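Local coordinates for protein FMN reductase [NAD(P)H] (Bacillus subtilis, PDB 1ZCH) that uses NADH or NADPH to reduce FMN, and also reduces nitroaromatic compounds, quinones, chromates and azo dyes, working as a homodimer, at residues L78-N84 with L149-Y154; G136-G140 with P157-L161. All blocks are in the same frame, centred on the assembly; numbering follows the deposited sequence.

Along the chain the segments alternate, 78-84, 136-140, 149-154 and 157-161, so the two contacts interlock; their centres are 12 Å apart. They meet in the antiparallel sheet, where strands 75-82 and 155-164 are neighbours: Phe79 N lies 2.8 Å from Ser159 O and Phe79 O 3.0 Å from Leu158 N, consistent with a hydrogen-bonded pair at a beta bulge. Leu78 of contact 1 also packs against Val138 of contact 2. Contact 2 reaches the flavin directly, with Gly136 N 2.7 Å from FMN N5, whereas the side chain of Phe83 in contact 1 is about 10 Å from the other FMN of the dimer. Both contacts touch the second subunit.

Contact 1: residues L78-N84 with L149-Y154; sequences LFCADFN and LELPKY. With CA (calcium ion), chain C.
A calcium ion joins this contact to the second subunit: Glu150 OE1 binds CA at 2.2 Å, waters 2 and 3 at 2.4 and 2.5 Å, and Asn189 of the second subunit supplies another ligand. Glu150 has positive phi (59/40) as the C-prime residue of the Schellman motif that ends helix 142-148, and this turn sends the chain along strand 75-82. The end-to-end directions of the two segments differ by 41°, and they converge: the CA atoms of Leu78 and Leu149 are 9.6 Å apart, those of Cys80 and Leu151 8.9 Å, those of Phe83 and Tyr154 5.0 Å. Apolar side chains fill the wide end. Leu78 (t, p) brings CD2 to 3.4 Å from Leu149 CD1, and Cys80 SG lies 4.1 Å from CD1 of Leu151 (m, t), a compact thiol suiting this buried place. At the narrow end the link is polar: Phe83 N donates to Tyr154 O at 2.8 Å, nearly linear at 166°. Tyr154 takes positive phi (78/12) here, its CB 4.0 Å from Phe83 CB. Asp82 OD1 accepts from Asn84 N at 2.7 Å, an Asx turn leading into helix 84-94, with Phe83 at the N-cap; OD2 is hydrogen-bonded to Thr47 OG1 and to Tyr187 OH of the second subunit. Water 1 donates to Asn84 OD1 and Lys153 O, 2.7 Å each, while Asn84 ND2 bonds Gln190 of the second subunit. The connection thus passes from helix 142-148 to strand 155-164 beside strand 75-82, which pairs with strands 46-51 and 155-164, while Phe79 and Phe83 pack on helix 104-127.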
loop_
_atom_site.group_PDB
_atom_site.type_symbol
_atom_site.label_atom_id
_atom_site.label_comp_id
_atom_site.label_asym_id
_atom_site.label_seq_id
_atom_site.Cartn_x
_atom_site.Cartn_y
_atom_site.Cartn_z
ATOM N N LEU A 78 0.796 14.179 1.902
ATOM C CA LEU A 78 0.270 13.690 0.633
ATOM C C LEU A 78 1.206 12.610 0.111
ATOM O O LEU A 78 2.381 12.869 -0.141
ATOM C CB LEU A 78 0.169 14.811 -0.404
ATOM C CG LEU A 78 -0.346 14.311 -1.762
ATOM C CD1 LEU A 78 -1.768 13.795 -1.612
ATOM C CD2 LEU A 78 -0.294 15.436 -2.785
ATOM N N PHE A 79 0.683 11.395 -0.023
ATOM C CA PHE A 79 1.468 10.276 -0.529
ATOM C C PHE A 79 1.231 10.184 -2.030
ATOM O O PHE A 79 0.093 10.031 -2.481
ATOM C CB PHE A 79 1.042 8.978 0.166
ATOM C CG PHE A 79 1.461 8.903 1.605
ATOM C CD1 PHE A 79 2.595 8.187 1.976
ATOM C CD2 PHE A 79 0.751 9.594 2.589
ATOM C CE1 PHE A 79 3.022 8.159 3.308
ATOM C CE2 PHE A 79 1.168 9.574 3.921
ATOM C CZ PHE A 79 2.305 8.857 4.282
ATOM N N CYS A 80 2.312 10.294 -2.795
ATOM C CA CYS A 80 2.240 10.251 -4.253
ATOM C C CYS A 80 3.092 9.136 -4.830
ATOM O O CYS A 80 4.160 8.833 -4.306
ATOM C CB CYS A 80 2.760 11.562 -4.855
ATOM S SG CYS A 80 2.050 13.081 -4.199
ATOM N N ALA A 81 2.613 8.530 -5.911
ATOM C CA ALA A 81 3.396 7.520 -6.608
ATOM C C ALA A 81 4.427 8.418 -7.291
ATOM O O ALA A 81 4.075 9.498 -7.776
ATOM C CB ALA A 81 2.540 6.806 -7.645
ATOM N N ASP A 82 5.686 7.993 -7.338
ATOM C CA ASP A 82 6.722 8.830 -7.936
ATOM C C ASP A 82 7.688 8.072 -8.840
ATOM O O ASP A 82 8.439 7.211 -8.379
ATOM C CB ASP A 82 7.520 9.526 -6.820
ATOM C CG ASP A 82 8.488 10.584 -7.346
ATOM O OD1 ASP A 82 9.174 10.338 -8.360
ATOM O OD2 ASP A 82 8.580 11.663 -6.724
ATOM N N PHE A 83 7.651 8.386 -10.132
ATOM C CA PHE A 83 8.566 7.780 -11.094
ATOM C C PHE A 83 9.396 8.907 -11.714
ATOM O O PHE A 83 10.041 8.730 -12.752
ATOM C CB PHE A 83 7.797 7.001 -12.171
ATOM C CG PHE A 83 7.488 5.580 -11.778
ATOM C CD1 PHE A 83 8.367 4.550 -12.093
ATOM C CD2 PHE A 83 6.337 5.280 -11.050
ATOM C CE1 PHE A 83 8.110 3.233 -11.687
ATOM C CE2 PHE A 83 6.070 3.970 -10.637
ATOM C CZ PHE A 83 6.958 2.947 -10.957
ATOM N N ASN A 84 9.372 10.071 -11.065
ATOM C CA ASN A 84 10.155 11.219 -11.535
ATOM C C ASN A 84 11.618 10.993 -11.151
ATOM O O ASN A 84 12.528 11.265 -11.936
ATOM C CB ASN A 84 9.648 12.527 -10.915
ATOM C CG ASN A 84 10.503 13.725 -11.305
ATOM O OD1 ASN A 84 10.785 13.941 -12.487
ATOM N ND2 ASN A 84 10.917 14.509 -10.317
ATOM N N LEU A 149 0.658 21.833 -5.663
ATOM C CA LEU A 149 1.859 21.312 -5.024
ATOM C C LEU A 149 3.042 21.122 -5.968
ATOM O O LEU A 149 4.078 20.581 -5.575
ATOM C CB LEU A 149 1.523 19.998 -4.317
ATOM C CG LEU A 149 0.392 20.140 -3.291
ATOM C CD1 LEU A 149 0.156 18.812 -2.577
ATOM C CD2 LEU A 149 0.752 21.230 -2.286
ATOM N N GLU A 150 2.879 21.572 -7.207
ATOM C CA GLU A 150 3.930 21.482 -8.210
ATOM C C GLU A 150 4.402 20.060 -8.493
ATOM O O GLU A 150 5.598 19.820 -8.662
ATOM C CB GLU A 150 5.123 22.348 -7.788
ATOM C CG GLU A 150 4.814 23.842 -7.750
ATOM C CD GLU A 150 5.973 24.673 -7.224
ATOM O OE1 GLU A 150 7.115 24.459 -7.678
ATOM O OE2 GLU A 150 5.738 25.550 -6.364
ATOM N N LEU A 151 3.467 19.117 -8.546
ATOM C CA LEU A 151 3.830 17.734 -8.833
ATOM C C LEU A 151 4.203 17.676 -10.310
ATOM O O LEU A 151 3.413 18.055 -11.176
ATOM C CB LEU A 151 2.658 16.794 -8.538
ATOM C CG LEU A 151 2.046 16.930 -7.137
ATOM C CD1 LEU A 151 0.961 15.872 -6.948
ATOM C CD2 LEU A 151 3.133 16.787 -6.079
ATOM N N PRO A 152 5.421 17.208 -10.617
ATOM C CA PRO A 152 5.868 17.124 -12.009
ATOM C C PRO A 152 5.364 15.879 -12.724
ATOM O O PRO A 152 4.665 15.047 -12.145
ATOM C CB PRO A 152 7.384 17.118 -11.867
ATOM C CG PRO A 152 7.558 16.227 -10.656
ATOM C CD PRO A 152 6.482 16.750 -9.698
ATOM N N LYS A 153 5.722 15.759 -13.996
ATOM C CA LYS A 153 5.338 14.592 -14.776
ATOM C C LYS A 153 5.903 13.358 -14.060
ATOM O O LYS A 153 6.967 13.429 -13.439
ATOM C CB LYS A 153 5.918 14.710 -16.189
ATOM C CG LYS A 153 5.555 13.584 -17.140
ATOM C CD LYS A 153 6.101 13.881 -18.531
ATOM C CE LYS A 153 5.787 12.775 -19.520
ATOM N NZ LYS A 153 6.309 13.123 -20.876
ATOM N N TYR A 154 5.169 12.249 -14.138
ATOM C CA TYR A 154 5.528 10.965 -13.521
ATOM C C TYR A 154 5.253 10.887 -12.022
ATOM O O TYR A 154 5.705 9.967 -11.342
ATOM C CB TYR A 154 6.990 10.615 -13.808
ATOM C CG TYR A 154 7.273 10.514 -15.288
ATOM C CD1 TYR A 154 6.561 9.625 -16.094
ATOM C CD2 TYR A 154 8.225 11.334 -15.893
ATOM C CE1 TYR A 154 6.789 9.556 -17.466
ATOM C CE2 TYR A 154 8.461 11.271 -17.263
ATOM C CZ TYR A 154 7.743 10.384 -18.043
ATOM O OH TYR A 154 7.991 10.315 -19.395
HETATM CA CA CA C . 9.349 24.340 -7.552
HETATM O O HOH W 1 9.134 14.793 -14.383
HETATM O O HOH W 2 9.089 21.942 -7.874
HETATM O O HOH W 3 9.153 23.538 -5.152
#

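Contact 2: residues G136-G140 with P157-L161; sequences GAVRG and PLSGL. With FMN (flavin mononucleotide), chain D.
Pro157 begins the side of this contact formed by strand 155-164, facing the 3-10 segment 137-139 that follows strand 131-135. Its rigid ring puts CB 4.4 Å from Val138 CG2 and packs on helix 142-148, and its O lies 3.8 Å from Arg139 CG. At Leu158 the backbone departs from regular strand geometry (-116/-50): Leu158 and Ser159 together face Phe79, a classic beta bulge. Leu158 O accepts a weak hydrogen bond from Arg139 NH1 (2.8 Å, 123°), and its CD2 approaches NH1 to 4.2 Å. The long arginine, with chi1 to chi3 at m, t and m, can reach this carbonyl and also carry NH2 to a salt bridge with Glu105 of the second subunit. Ser159 is opposite Gly136, their CA atoms 4.7 Å apart; its CA packs 3.7 Å from CG2 of Val138 (chi1 m). The small hydroxyl turns to Gly160 O, to which OG donates at 3.0 Å, and stands 4.0 Å from FMN C7M. Gly160 N is 4.0 Å from Val138 CG1, and without a side chain Gly160 leaves its backbone open to the branched valine. Leu161 continues the strand and packs on helix 104-127. Across from them, the backbone hydrogen bonds Arg139 N to Gly136 O (3.1 Å) and Gly140 N to Ala137 O (2.9 Å) have the i to i+3 spacing of a 3-10 turn. Gly136 N donates to FMN N5 at 2.7 Å and 166°; a CB there would lie 2.9 Å from FMN C6, hence glycine. This backbone-amide bond to the flavin N5 is characteristic of the FMN site of the nitroreductase fold.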
loop_
_atom_site.group_PDB
_atom_site.type_symbol
_atom_site.label_atom_id
_atom_site.label_comp_id
_atom_site.label_asym_id
_atom_site.label_seq_id
_atom_site.Cartn_x
_atom_site.Cartn_y
_atom_site.Cartn_z
ATOM N N GLY A 136 -8.531 9.610 0.623
ATOM C CA GLY A 136 -8.482 9.159 -0.757
ATOM C C GLY A 136 -9.094 10.169 -1.705
ATOM O O GLY A 136 -8.887 10.098 -2.919
ATOM N N ALA A 137 -9.838 11.122 -1.147
ATOM C CA ALA A 137 -10.501 12.152 -1.942
ATOM C C ALA A 137 -9.541 13.076 -2.689
ATOM O O ALA A 137 -9.979 13.912 -3.481
ATOM C CB ALA A 137 -11.431 12.973 -1.055
ATOM N N VAL A 138 -8.240 12.942 -2.440
ATOM C CA VAL A 138 -7.275 13.771 -3.152
ATOM C C VAL A 138 -7.324 13.415 -4.636
ATOM O O VAL A 138 -6.874 14.185 -5.485
ATOM C CB VAL A 138 -5.828 13.566 -2.636
ATOM C CG1 VAL A 138 -5.720 14.050 -1.199
ATOM C CG2 VAL A 138 -5.425 12.094 -2.747
ATOM N N ARG A 139 -7.874 12.243 -4.948
ATOM C CA ARG A 139 -7.975 11.815 -6.335
ATOM C C ARG A 139 -9.210 12.399 -7.030
ATOM O O ARG A 139 -9.438 12.140 -8.211
ATOM C CB ARG A 139 -8.003 10.281 -6.424
ATOM C CG ARG A 139 -6.751 9.602 -5.867
ATOM C CD ARG A 139 -6.512 8.239 -6.516
ATOM N NE ARG A 139 -7.499 7.228 -6.142
ATOM C CZ ARG A 139 -7.379 6.404 -5.103
ATOM N NH1 ARG A 139 -6.308 6.469 -4.320
ATOM N NH2 ARG A 139 -8.319 5.498 -4.857
ATOM N N GLY A 140 -9.988 13.196 -6.299
ATOM C CA GLY A 140 -11.192 13.799 -6.857
ATOM C C GLY A 140 -10.927 14.981 -7.776
ATOM O O GLY A 140 -11.603 15.149 -8.789
ATOM N N PRO A 157 -0.948 11.969 -7.210
ATOM C CA PRO A 157 -1.474 11.801 -5.853
ATOM C C PRO A 157 -2.293 10.534 -5.682
ATOM O O PRO A 157 -3.101 10.180 -6.540
ATOM C CB PRO A 157 -2.308 13.060 -5.660
ATOM C CG PRO A 157 -2.885 13.264 -7.032
ATOM C CD PRO A 157 -1.677 13.033 -7.925
ATOM N N LEU A 158 -2.072 9.843 -4.570
ATOM C CA LEU A 158 -2.820 8.627 -4.284
ATOM C C LEU A 158 -3.672 8.795 -3.034
ATOM O O LEU A 158 -4.869 8.511 -3.049
ATOM C CB LEU A 158 -1.866 7.442 -4.130
ATOM C CG LEU A 158 -1.376 6.936 -5.488
ATOM C CD1 LEU A 158 -0.205 5.992 -5.322
ATOM C CD2 LEU A 158 -2.539 6.247 -6.199
ATOM N N SER A 159 -3.068 9.276 -1.955
ATOM C CA SER A 159 -3.821 9.464 -0.723
ATOM C C SER A 159 -3.152 10.422 0.242
ATOM O O SER A 159 -1.928 10.477 0.341
ATOM C CB SER A 159 -4.026 8.119 -0.018
ATOM O OG SER A 159 -4.774 8.265 1.184
ATOM N N GLY A 160 -3.971 11.188 0.949
ATOM C CA GLY A 160 -3.429 12.091 1.936
ATOM C C GLY A 160 -3.506 11.361 3.260
ATOM O O GLY A 160 -4.075 10.267 3.349
ATOM N N LEU A 161 -2.903 11.940 4.286
ATOM C CA LEU A 161 -2.959 11.362 5.616
ATOM C C LEU A 161 -2.976 12.534 6.578
ATOM O O LEU A 161 -2.023 13.309 6.645
ATOM C CB LEU A 161 -1.743 10.474 5.910
ATOM C CG LEU A 161 -1.794 9.801 7.294
ATOM C CD1 LEU A 161 -2.983 8.825 7.360
ATOM C CD2 LEU A 161 -0.487 9.068 7.567
HETATM N N1 FMN D . -11.821 8.839 5.595
HETATM C C2 FMN D . -12.328 10.068 5.379
HETATM O O2 FMN D . -12.954 10.660 6.216
HETATM N N3 FMN D . -12.143 10.752 4.127
HETATM C C4 FMN D . -11.421 10.178 3.073
HETATM O O4 FMN D . -11.295 10.794 2.029
HETATM C C4A FMN D . -10.850 8.846 3.301
HETATM N N5 FMN D . -10.140 8.223 2.307
HETATM C C5A FMN D . -9.468 7.055 2.618
HETATM C C6 FMN D . -8.572 6.522 1.630
HETATM C C7 FMN D . -7.814 5.381 1.877
HETATM C C7M FMN D . -6.835 4.895 0.828
HETATM C C8 FMN D . -7.952 4.667 3.161
HETATM C C8M FMN D . -7.124 3.453 3.498
HETATM C C9 FMN D . -8.861 5.155 4.141
HETATM C C9A FMN D . -9.614 6.351 3.892
HETATM N N10 FMN D . -10.501 6.985 4.883
HETATM C C10 FMN D . -11.076 8.204 4.628
HETATM C "C1'" FMN D . -10.729 6.300 6.198
HETATM C "C2'" FMN D . -11.725 5.096 6.084
HETATM O "O2'" FMN D . -13.059 5.619 6.027
HETATM C "C3'" FMN D . -11.515 4.205 7.318
HETATM O "O3'" FMN D . -10.170 3.687 7.276
HETATM C "C4'" FMN D . -12.502 3.013 7.335
HETATM O "O4'" FMN D . -13.856 3.462 7.456
HETATM C "C5'" FMN D . -12.117 2.097 8.488
HETATM O "O5'" FMN D . -12.397 2.816 9.851
HETATM P P FMN D . -11.197 2.996 10.794
HETATM O O1P FMN D . -10.867 1.724 11.415
HETATM O O2P FMN D . -11.571 3.948 11.823
HETATM O O3P FMN D . -10.036 3.491 10.065
#